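PDB 5ZWX: DUF724 domain-containing protein 6-like from Raphanus sativus, which binds the histone H3 tail carrying the H3K9me2 mark through its Agenet cassette and probably links that mark to DNA methylation in heterochromatin. Local coordinates for residues R9-P12 and F13-P16; R91-A94 and V95-V99; I132-R136 and D137-F141. One frame throughout, in Å; residues are numbered along the deposited sequence.

Interaction 1: residues R9-P12 and F13-P16; sequences RLPP and FLKP
A type I beta turn from Pro11 to Leu14 brings these two segments together in the loop that leads into strand 19-22. Its closing bond runs from Leu14 N to Pro11 O, 3.0 Å long with an N-H...O angle of 158°. Pro11 O takes a second bond, since a water donates to it at 2.9 Å. The same water donates to Leu14 O and so bridges the two carbonyls of the turn. Pro12 sits at the second position of the turn, where its ring suits the backbone angles. The Phe13 ring swings back beside Pro11, because its CG stands between the backbone N and the carbonyl carbon (chi1 76°). Pro11 CB then lies 3.6 Å from Phe13 CE1, and the two side chains point the same way. This turn belongs to the lead-in to the first strand of the Agenet fold, and Phe13 and Leu14 both rest on Val20 of that strand. Leu14 CD2 packs beside Pro11 CD at 4.1 Å. The looser apolar pair is Leu10 CD2 with Leu14 CD2, 4.3 Å apart. Leu10 and Leu14 also touch Val74.

Interaction 2: residues R91-A94 and V95-V99; sequences REVA and VGDDV
Asp97 OD2 accepts a hydrogen bond from Ala94 N, 2.8 Å long and fairly straight at 161°. The N-H does not come in the plane of the carboxylate. It meets OD2 from above, 58° out of that plane. A second bond joins the same two residues in the other direction. Asp97 N donates to Ala94 O over 3.1 Å and closes a type II beta turn from Ala94 to Asp97. The backbone of Ala94 is thus held at both its N-H and its carbonyl by one residue.

The side chain of Asp97 is aimed at the other arm of the turn. Its CG lies beside the backbone N and anti to the carbonyl carbon (chi1 -81°), which brings the carboxylate back over Ala94. Packing here is close. Asp97 CB is 3.2 Å from Ala94 O. The flank of OD2 is apolar, with Val93 CA at 3.6 Å from Asp97 OD2 and Val93 CG1 farther off. Arg91 NH1 stands 4.9 Å from Asp97 OD2. This is too far for a salt bridge, and Arg91 is poorly ordered; at most its charge may weakly favour the carboxylate.

Gly96 takes the third place of the turn with a positive phi, where a side chain would be jammed against the carbonyl of Val95. Val95, at the second place, turns away from the other arm and packs on Val115. Val93 is buried against Val112 and Phe141, and Asp97 also touches Phe141. Gly96 and Asp97 have backbone hydrogen bonds with Val112. The arrangement is a type II turn, locked by an aspartate side chain, at the entry to strand 98-103 of the antiparallel sheet.

Interaction 3: residues I132-R136 and D137-F141; sequences IRFRR and DELRF
Arg135 and Glu138 meet in the tight part of this contact. Glu138 OE1 accepts the backbone N-H of Arg135 at 2.8 Å, almost straight at 174°, through its anti lone pair. In return Glu138 N donates to Arg135 O, 3.0 Å away. The guanidinium of Arg135 folds back over the carboxylate, its chain bent at chi3 (-53°). The two planes are stacked, only 11° apart. Arg135 NH1 and Glu138 OE1 form a salt bridge at 3.4 Å, but by charge alone, as no N-H points at the oxygen.

The inner side is apolar. Leu139 CD2 packs on Phe134 CB at 3.8 Å, and the carboxylate of Glu138 lies at the edge of the Phe134 ring. Phe134 and Leu139 are buried and both touch Ala101. Leu139 N also bonds to Arg136 O, 3.0 Å away.

The outer side is looser. Asp137 is exposed, and its OD2 makes a salt bridge with Arg135, taking the NE N-H at 3.2 Å on its syn lone pair. A water bridges Asp137 OD2 and Arg135 NH2. The Arg136 side chain, bent at chi2, runs the other way. Its NH1 makes a weak, bent bond to Leu139 O, and its NH2 lies 3.7 Å from Phe141 CE2, with guanidinium and ring planes steeply inclined.

Arg135, Asp137 and Glu138 thus form a salt-bridge network across a short 3-10 turn. Such a turn before the last strand of the barrel is characteristic of SH3-like folds, the clan of the Agenet domain.

From the N terminus the three contacts follow in series, and none nests within or crosses another. Interaction 1 closes a turn in the loop before strand 19-22. Interaction 2 comes after helix 86-90 and turns the chain into strand 98-103. Interaction 3 joins strand 130-135 to strand 139-146. Interactions 2 and 3 are neighbours, their centres about 10 Å apart. They touch where the loop before strand 98-103 meets Arg136 and strand 139-146, and those two strands are neighbours in the sheet. Interaction 1 lies on the opposite side of the chain's centre, its centre about 31 Å from that of interaction 3. Ile132 packs on a modified side chain of the bound peptide.

Interaction 1: residues R9-P12 and F13-P16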
ATOM      1  N   ARG A   9      11.880 -19.894  -3.969  1.00 40.71           N
ATOM      2  CA  ARG A   9      12.026 -19.703  -2.526  1.00 41.28           C
ATOM      3  C   ARG A   9      11.266 -18.450  -2.142  1.00 38.61           C
ATOM      4  O   ARG A   9      11.771 -17.344  -2.333  1.00 38.07           O
ATOM      5  CB  ARG A   9      13.495 -19.552  -2.146  1.00 51.64           C
ATOM      6  CG  ARG A   9      13.797 -19.611  -0.647  1.00 65.82           C
ATOM      7  CD  ARG A   9      14.945 -20.600  -0.403  1.00 83.25           C
ATOM      8  NE  ARG A   9      14.915 -21.246   0.910  1.00 99.72           N
ATOM      9  CZ  ARG A   9      15.580 -20.812   1.977  1.00103.88           C
ATOM     10  NH1 ARG A   9      16.307 -19.709   1.900  1.00105.54           N
ATOM     11  NH2 ARG A   9      15.503 -21.472   3.126  1.00107.04           N
ATOM     12  N   LEU A  10      10.068 -18.624  -1.600  1.00 38.96           N
ATOM     13  CA  LEU A  10       9.247 -17.482  -1.224  1.00 38.13           C
ATOM     14  C   LEU A  10       9.806 -16.761  -0.026  1.00 39.70           C
ATOM     15  O   LEU A  10      10.395 -17.382   0.857  1.00 39.46           O
ATOM     16  CB  LEU A  10       7.827 -17.924  -0.888  1.00 43.16           C
ATOM     17  CG  LEU A  10       6.884 -18.458  -1.948  1.00 47.76           C
ATOM     18  CD1 LEU A  10       5.580 -18.821  -1.253  1.00 51.49           C
ATOM     19  CD2 LEU A  10       6.647 -17.384  -2.983  1.00 41.38           C
ATOM     20  N   PRO A  11       9.580 -15.442   0.041  1.00 38.85           N
ATOM     21  CA  PRO A  11       9.822 -14.730   1.297  1.00 39.44           C
ATOM     22  C   PRO A  11       9.016 -15.388   2.416  1.00 43.87           C
ATOM     23  O   PRO A  11       7.865 -15.757   2.181  1.00 42.91           O
ATOM     24  CB  PRO A  11       9.296 -13.313   1.020  1.00 37.79           C
ATOM     25  CG  PRO A  11       9.263 -13.187  -0.452  1.00 32.26           C
ATOM     26  CD  PRO A  11       9.049 -14.562  -1.021  1.00 34.15           C
ATOM     27  N   PRO A  12       9.600 -15.528   3.609  1.00 42.40           N
ATOM     28  CA  PRO A  12       8.912 -16.135   4.764  1.00 47.42           C
ATOM     29  C   PRO A  12       7.535 -15.536   5.131  1.00 48.20           C
ATOM     30  O   PRO A  12       6.651 -16.269   5.589  1.00 48.26           O
ATOM     31  CB  PRO A  12       9.915 -15.913   5.905  1.00 47.37           C
ATOM     32  CG  PRO A  12      11.251 -16.009   5.213  1.00 48.48           C
ATOM     33  CD  PRO A  12      11.024 -15.269   3.892  1.00 46.51           C
ATOM     34  N   PHE A  13       7.333 -14.241   4.936  1.00 46.71           N
ATOM     35  CA  PHE A  13       6.043 -13.664   5.338  1.00 48.34           C
ATOM     36  C   PHE A  13       4.906 -14.118   4.426  1.00 46.78           C
ATOM     37  O   PHE A  13       3.735 -13.993   4.776  1.00 47.50           O
ATOM     38  CB  PHE A  13       6.099 -12.133   5.361  1.00 44.74           C
ATOM     39  CG  PHE A  13       6.045 -11.496   3.996  1.00 40.41           C
ATOM     40  CD1 PHE A  13       7.216 -11.246   3.288  1.00 40.10           C
ATOM     41  CD2 PHE A  13       4.827 -11.125   3.430  1.00 39.38           C
ATOM     42  CE1 PHE A  13       7.176 -10.643   2.030  1.00 38.77           C
ATOM     43  CE2 PHE A  13       4.778 -10.523   2.178  1.00 36.32           C
ATOM     44  CZ  PHE A  13       5.955 -10.296   1.473  1.00 37.20           C
ATOM     45  N   LEU A  14       5.246 -14.642   3.253  1.00 39.23           N
ATOM     46  CA  LEU A  14       4.228 -14.949   2.267  1.00 34.17           C
ATOM     47  C   LEU A  14       3.660 -16.337   2.490  1.00 41.03           C
ATOM     48  O   LEU A  14       4.280 -17.338   2.118  1.00 43.91           O
ATOM     49  CB  LEU A  14       4.809 -14.820   0.855  1.00 35.99           C
ATOM     50  CG  LEU A  14       4.082 -14.098  -0.277  1.00 41.84           C
ATOM     51  CD1 LEU A  14       3.278 -12.880   0.207  1.00 41.33           C
ATOM     52  CD2 LEU A  14       5.087 -13.698  -1.387  1.00 38.09           C
ATOM     53  N   LYS A  15       2.494 -16.406   3.119  1.00 38.32           N
ATOM     54  CA  LYS A  15       1.796 -17.676   3.271  1.00 46.76           C
ATOM     55  C   LYS A  15       0.295 -17.434   3.187  1.00 43.98           C
ATOM     56  O   LYS A  15      -0.164 -16.304   3.421  1.00 40.54           O
ATOM     57  CB  LYS A  15       2.171 -18.348   4.604  1.00 53.06           C
ATOM     58  CG  LYS A  15       1.781 -17.539   5.828  1.00 59.81           C
ATOM     59  CD  LYS A  15       2.287 -18.174   7.119  1.00 70.35           C
ATOM     60  CE  LYS A  15       3.802 -18.077   7.226  1.00 74.93           C
ATOM     61  NZ  LYS A  15       4.282 -18.545   8.545  1.00 80.12           N
ATOM     62  N   PRO A  16      -0.481 -18.478   2.832  1.00 47.38           N
ATOM     63  CA  PRO A  16      -1.933 -18.292   2.832  1.00 47.64           C
ATOM     64  C   PRO A  16      -2.397 -17.687   4.150  1.00 49.68           C
ATOM     65  O   PRO A  16      -1.934 -18.113   5.208  1.00 49.83           O
ATOM     66  CB  PRO A  16      -2.480 -19.714   2.659  1.00 53.48           C
ATOM     67  CG  PRO A  16      -1.378 -20.462   1.979  1.00 54.32           C
ATOM     68  CD  PRO A  16      -0.094 -19.858   2.474  1.00 53.13           C
TER
HETATM   69  O   HOH W   1       6.960 -18.494   2.746  1.00 49.16           O

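Interaction 2: residues R91-A94 and V95-V99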
ATOM      1  N   ARG A  91       6.770  12.226  16.303  1.00 83.97           N
ATOM      2  CA  ARG A  91       7.326  12.930  15.140  1.00 81.33           C
ATOM      3  C   ARG A  91       6.335  13.903  14.513  1.00 74.64           C
ATOM      4  O   ARG A  91       5.217  13.522  14.166  1.00 76.93           O
ATOM      5  CB  ARG A  91       7.781  11.936  14.069  1.00 84.24           C
ATOM      6  CG  ARG A  91       9.278  11.899  13.835  1.00 89.99           C
ATOM      7  CD  ARG A  91       9.806  13.149  13.132  1.00 87.84           C
ATOM      8  NE  ARG A  91      11.265  13.086  13.035  1.00 94.66           N
ATOM      9  CZ  ARG A  91      12.018  13.882  12.280  1.00 91.67           C
ATOM     10  NH1 ARG A  91      11.463  14.838  11.556  1.00 82.66           N
ATOM     11  NH2 ARG A  91      13.340  13.728  12.274  1.00 96.70           N
ATOM     12  N   GLU A  92       6.749  15.157  14.361  1.00 67.42           N
ATOM     13  CA  GLU A  92       5.979  16.097  13.565  1.00 61.57           C
ATOM     14  C   GLU A  92       6.225  15.821  12.090  1.00 52.49           C
ATOM     15  O   GLU A  92       7.356  15.576  11.665  1.00 51.08           O
ATOM     16  CB  GLU A  92       6.342  17.544  13.887  1.00 65.40           C
ATOM     17  CG  GLU A  92       5.120  18.438  14.088  1.00 76.75           C
ATOM     18  CD  GLU A  92       5.451  19.926  14.148  1.00 88.34           C
ATOM     19  OE1 GLU A  92       6.629  20.304  13.962  1.00 89.64           O
ATOM     20  OE2 GLU A  92       4.524  20.721  14.396  1.00 94.16           O
ATOM     21  N   VAL A  93       5.171  15.839  11.302  1.00 46.08           N
ATOM     22  CA  VAL A  93       5.368  15.765   9.869  1.00 41.32           C
ATOM     23  C   VAL A  93       5.947  17.098   9.399  1.00 47.41           C
ATOM     24  O   VAL A  93       5.532  18.157   9.866  1.00 50.08           O
ATOM     25  CB  VAL A  93       4.058  15.409   9.152  1.00 41.31           C
ATOM     26  CG1 VAL A  93       4.184  15.627   7.656  1.00 39.75           C
ATOM     27  CG2 VAL A  93       3.697  13.951   9.446  1.00 43.27           C
ATOM     28  N   ALA A  94       6.935  17.047   8.513  1.00 36.90           N
ATOM     29  CA  ALA A  94       7.615  18.260   8.034  1.00 35.11           C
ATOM     30  C   ALA A  94       7.637  18.339   6.502  1.00 33.47           C
ATOM     31  O   ALA A  94       7.524  17.298   5.841  1.00 32.83           O
ATOM     32  CB  ALA A  94       9.036  18.316   8.576  1.00 38.51           C
ATOM     33  N   VAL A  95       7.817  19.545   5.935  1.00 30.23           N
ATOM     34  CA  VAL A  95       7.970  19.636   4.468  1.00 30.11           C
ATOM     35  C   VAL A  95       9.173  18.789   4.033  1.00 30.55           C
ATOM     36  O   VAL A  95      10.134  18.634   4.785  1.00 37.20           O
ATOM     37  CB  VAL A  95       8.122  21.110   3.946  1.00 35.90           C
ATOM     38  CG1 VAL A  95       6.905  21.939   4.321  1.00 35.48           C
ATOM     39  CG2 VAL A  95       9.372  21.769   4.473  1.00 40.44           C
ATOM     40  N   GLY A  96       9.088  18.178   2.853  1.00 31.48           N
ATOM     41  CA  GLY A  96      10.144  17.281   2.425  1.00 35.64           C
ATOM     42  C   GLY A  96       9.947  15.839   2.849  1.00 37.65           C
ATOM     43  O   GLY A  96      10.613  14.944   2.321  1.00 46.09           O
ATOM     44  N   ASP A  97       9.051  15.582   3.801  1.00 37.22           N
ATOM     45  CA  ASP A  97       8.885  14.206   4.277  1.00 36.87           C
ATOM     46  C   ASP A  97       8.229  13.347   3.197  1.00 36.10           C
ATOM     47  O   ASP A  97       7.320  13.798   2.510  1.00 30.03           O
ATOM     48  CB  ASP A  97       8.043  14.142   5.562  1.00 37.99           C
ATOM     49  CG  ASP A  97       8.843  14.469   6.837  1.00 42.95           C
ATOM     50  OD1 ASP A  97      10.095  14.558   6.801  1.00 43.40           O
ATOM     51  OD2 ASP A  97       8.197  14.616   7.900  1.00 44.26           O
ATOM     52  N   ASP A  98       8.685  12.106   3.051  1.00 30.34           N
ATOM     53  CA  ASP A  98       8.016  11.139   2.184  1.00 34.58           C
ATOM     54  C   ASP A  98       6.921  10.463   2.980  1.00 29.79           C
ATOM     55  O   ASP A  98       7.188   9.902   4.039  1.00 30.20           O
ATOM     56  CB  ASP A  98       8.999  10.095   1.646  1.00 44.22           C
ATOM     57  CG  ASP A  98       9.839  10.635   0.509  1.00 58.07           C
ATOM     58  OD1 ASP A  98       9.472  11.699  -0.048  1.00 62.60           O
ATOM     59  OD2 ASP A  98      10.864  10.012   0.178  1.00 64.27           O
ATOM     60  N   VAL A  99       5.690  10.564   2.492  1.00 26.61           N
ATOM     61  CA  VAL A  99       4.539  10.038   3.216  1.00 23.88           C
ATOM     62  C   VAL A  99       3.685   9.195   2.284  1.00 26.00           C
ATOM     63  O   VAL A  99       3.839   9.265   1.065  1.00 29.30           O
ATOM     64  CB  VAL A  99       3.660  11.170   3.819  1.00 25.46           C
ATOM     65  CG1 VAL A  99       4.452  11.924   4.926  1.00 28.98           C
ATOM     66  CG2 VAL A  99       3.173  12.133   2.720  1.00 25.36           C
TER

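Interaction 3: residues I132-R136 and D137-F141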
ATOM      1  N   ILE A 132      -2.601  17.721  -3.108  1.00 24.77           N
ATOM      2  CA  ILE A 132      -3.803  17.451  -2.320  1.00 23.66           C
ATOM      3  C   ILE A 132      -3.577  17.686  -0.834  1.00 26.71           C
ATOM      4  O   ILE A 132      -2.557  17.245  -0.299  1.00 25.35           O
ATOM      5  CB  ILE A 132      -4.282  16.010  -2.529  1.00 25.95           C
ATOM      6  CG1 ILE A 132      -4.369  15.665  -4.038  1.00 25.18           C
ATOM      7  CG2 ILE A 132      -5.627  15.787  -1.855  1.00 28.33           C
ATOM      8  CD1 ILE A 132      -4.861  14.229  -4.327  1.00 23.88           C
ATOM      9  N   ARG A 133      -4.523  18.348  -0.160  1.00 25.33           N
ATOM     10  CA  ARG A 133      -4.416  18.588   1.295  1.00 27.27           C
ATOM     11  C   ARG A 133      -4.965  17.442   2.100  1.00 31.34           C
ATOM     12  O   ARG A 133      -6.001  16.881   1.708  1.00 27.34           O
ATOM     13  CB  ARG A 133      -5.191  19.843   1.695  1.00 31.68           C
ATOM     14  CG  ARG A 133      -4.582  21.112   1.199  1.00 33.76           C
ATOM     15  CD  ARG A 133      -5.287  22.305   1.845  1.00 40.04           C
ATOM     16  NE  ARG A 133      -4.620  23.532   1.458  1.00 41.25           N
ATOM     17  CZ  ARG A 133      -4.996  24.744   1.840  1.00 42.37           C
ATOM     18  NH1 ARG A 133      -6.055  24.896   2.626  1.00 44.79           N
ATOM     19  NH2 ARG A 133      -4.315  25.792   1.415  1.00 41.24           N
ATOM     20  N   PHE A 134      -4.327  17.156   3.248  1.00 26.27           N
ATOM     21  CA  PHE A 134      -4.717  16.067   4.124  1.00 26.71           C
ATOM     22  C   PHE A 134      -4.585  16.473   5.584  1.00 30.78           C
ATOM     23  O   PHE A 134      -3.815  17.381   5.914  1.00 27.52           O
ATOM     24  CB  PHE A 134      -3.813  14.795   3.898  1.00 25.37           C
ATOM     25  CG  PHE A 134      -3.968  14.181   2.546  1.00 25.19           C
ATOM     26  CD1 PHE A 134      -3.113  14.524   1.517  1.00 23.56           C
ATOM     27  CD2 PHE A 134      -4.976  13.265   2.298  1.00 24.31           C
ATOM     28  CE1 PHE A 134      -3.273  13.967   0.236  1.00 22.15           C
ATOM     29  CE2 PHE A 134      -5.132  12.703   1.009  1.00 22.44           C
ATOM     30  CZ  PHE A 134      -4.280  13.064  -0.005  1.00 23.35           C
ATOM     31  N   ARG A 135      -5.315  15.784   6.454  1.00 25.96           N
ATOM     32  CA  ARG A 135      -5.068  15.907   7.898  1.00 25.88           C
ATOM     33  C   ARG A 135      -3.918  14.976   8.232  1.00 28.11           C
ATOM     34  O   ARG A 135      -3.673  14.027   7.510  1.00 28.66           O
ATOM     35  CB  ARG A 135      -6.308  15.537   8.720  1.00 29.62           C
ATOM     36  CG  ARG A 135      -7.562  16.379   8.383  1.00 35.03           C
ATOM     37  CD  ARG A 135      -8.771  15.859   9.149  1.00 39.85           C
ATOM     38  NE  ARG A 135      -8.967  14.414   8.951  1.00 46.66           N
ATOM     39  CZ  ARG A 135      -9.628  13.902   7.917  1.00 44.97           C
ATOM     40  NH1 ARG A 135     -10.126  14.710   7.000  1.00 44.04           N
ATOM     41  NH2 ARG A 135      -9.796  12.597   7.792  1.00 44.92           N
ATOM     42  N   ARG A 136      -3.223  15.260   9.331  1.00 30.25           N
ATOM     43  CA  ARG A 136      -2.163  14.367   9.833  1.00 32.22           C
ATOM     44  C   ARG A 136      -2.643  12.922   9.956  1.00 32.27           C
ATOM     45  O   ARG A 136      -1.929  11.996   9.602  1.00 32.03           O
ATOM     46  CB  ARG A 136      -1.667  14.866  11.207  1.00 31.97           C
ATOM     47  CG  ARG A 136      -0.699  13.879  11.925  1.00 39.02           C
ATOM     48  CD  ARG A 136       0.618  13.735  11.166  1.00 40.13           C
ATOM     49  NE  ARG A 136       1.522  12.760  11.768  1.00 44.67           N
ATOM     50  CZ  ARG A 136       1.516  11.468  11.456  1.00 44.91           C
ATOM     51  NH1 ARG A 136       0.652  11.012  10.562  1.00 39.67           N
ATOM     52  NH2 ARG A 136       2.370  10.633  12.022  1.00 46.48           N
ATOM     53  N   ASP A 137      -3.850  12.710  10.477  1.00 32.06           N
ATOM     54  CA  ASP A 137      -4.300  11.326  10.678  1.00 33.36           C
ATOM     55  C   ASP A 137      -4.607  10.574   9.366  1.00 34.18           C
ATOM     56  O   ASP A 137      -4.958   9.395   9.402  1.00 33.27           O
ATOM     57  CB  ASP A 137      -5.522  11.295  11.605  1.00 36.40           C
ATOM     58  CG  ASP A 137      -6.623  12.232  11.150  1.00 48.58           C
ATOM     59  OD1 ASP A 137      -7.052  13.101  11.941  1.00 60.36           O
ATOM     60  OD2 ASP A 137      -7.059  12.108   9.994  1.00 46.47           O
ATOM     61  N   GLU A 138      -4.477  11.242   8.215  1.00 29.02           N
ATOM     62  CA  GLU A 138      -4.617  10.583   6.911  1.00 25.50           C
ATOM     63  C   GLU A 138      -3.270  10.192   6.303  1.00 31.91           C
ATOM     64  O   GLU A 138      -3.214   9.661   5.179  1.00 29.04           O
ATOM     65  CB  GLU A 138      -5.368  11.506   5.925  1.00 23.51           C
ATOM     66  CG  GLU A 138      -6.768  11.813   6.366  1.00 25.88           C
ATOM     67  CD  GLU A 138      -7.473  12.773   5.375  1.00 33.76           C
ATOM     68  OE1 GLU A 138      -7.203  13.995   5.436  1.00 34.74           O
ATOM     69  OE2 GLU A 138      -8.281  12.283   4.548  1.00 31.11           O
ATOM     70  N   LEU A 139      -2.183  10.466   7.027  1.00 28.97           N
ATOM     71  CA  LEU A 139      -0.848  10.212   6.474  1.00 25.55           C
ATOM     72  C   LEU A 139      -0.091   9.189   7.310  1.00 28.06           C
ATOM     73  O   LEU A 139      -0.340   9.065   8.508  1.00 30.09           O
ATOM     74  CB  LEU A 139      -0.021  11.486   6.422  1.00 26.50           C
ATOM     75  CG  LEU A 139      -0.646  12.700   5.720  1.00 26.63           C
ATOM     76  CD1 LEU A 139       0.349  13.808   5.883  1.00 29.77           C
ATOM     77  CD2 LEU A 139      -0.864  12.373   4.244  1.00 23.38           C
ATOM     78  N   ARG A 140       0.831   8.473   6.667  1.00 26.60           N
ATOM     79  CA  ARG A 140       1.820   7.685   7.408  1.00 30.69           C
ATOM     80  C   ARG A 140       3.223   7.960   6.837  1.00 28.87           C
ATOM     81  O   ARG A 140       3.372   8.278   5.685  1.00 26.57           O
ATOM     82  CB  ARG A 140       1.475   6.190   7.332  1.00 29.06           C
ATOM     83  CG  ARG A 140       1.596   5.598   5.930  1.00 25.46           C
ATOM     84  CD  ARG A 140       1.163   4.082   5.878  1.00 28.80           C
ATOM     85  NE  ARG A 140       1.404   3.472   4.557  1.00 27.15           N
ATOM     86  CZ  ARG A 140       1.202   2.179   4.265  1.00 31.59           C
ATOM     87  NH1 ARG A 140       0.708   1.341   5.184  1.00 30.42           N
ATOM     88  NH2 ARG A 140       1.481   1.720   3.041  1.00 29.54           N
ATOM     89  N   PHE A 141       4.270   7.804   7.631  1.00 26.23           N
ATOM     90  CA  PHE A 141       5.603   7.999   7.087  1.00 29.40           C
ATOM     91  C   PHE A 141       5.858   6.847   6.160  1.00 35.37           C
ATOM     92  O   PHE A 141       5.478   5.721   6.471  1.00 32.67           O
ATOM     93  CB  PHE A 141       6.657   8.096   8.206  1.00 29.15           C
ATOM     94  CG  PHE A 141       6.568   9.377   8.956  1.00 37.78           C
ATOM     95  CD1 PHE A 141       7.025  10.547   8.381  1.00 39.58           C
ATOM     96  CD2 PHE A 141       6.002   9.429  10.222  1.00 41.68           C
ATOM     97  CE1 PHE A 141       6.933  11.759   9.063  1.00 46.92           C
ATOM     98  CE2 PHE A 141       5.921  10.620  10.913  1.00 46.74           C
ATOM     99  CZ  PHE A 141       6.383  11.792  10.330  1.00 44.23           C
TER
HETATM  100  O   HOH W   2      -8.657   9.886   8.774  1.00 60.81           O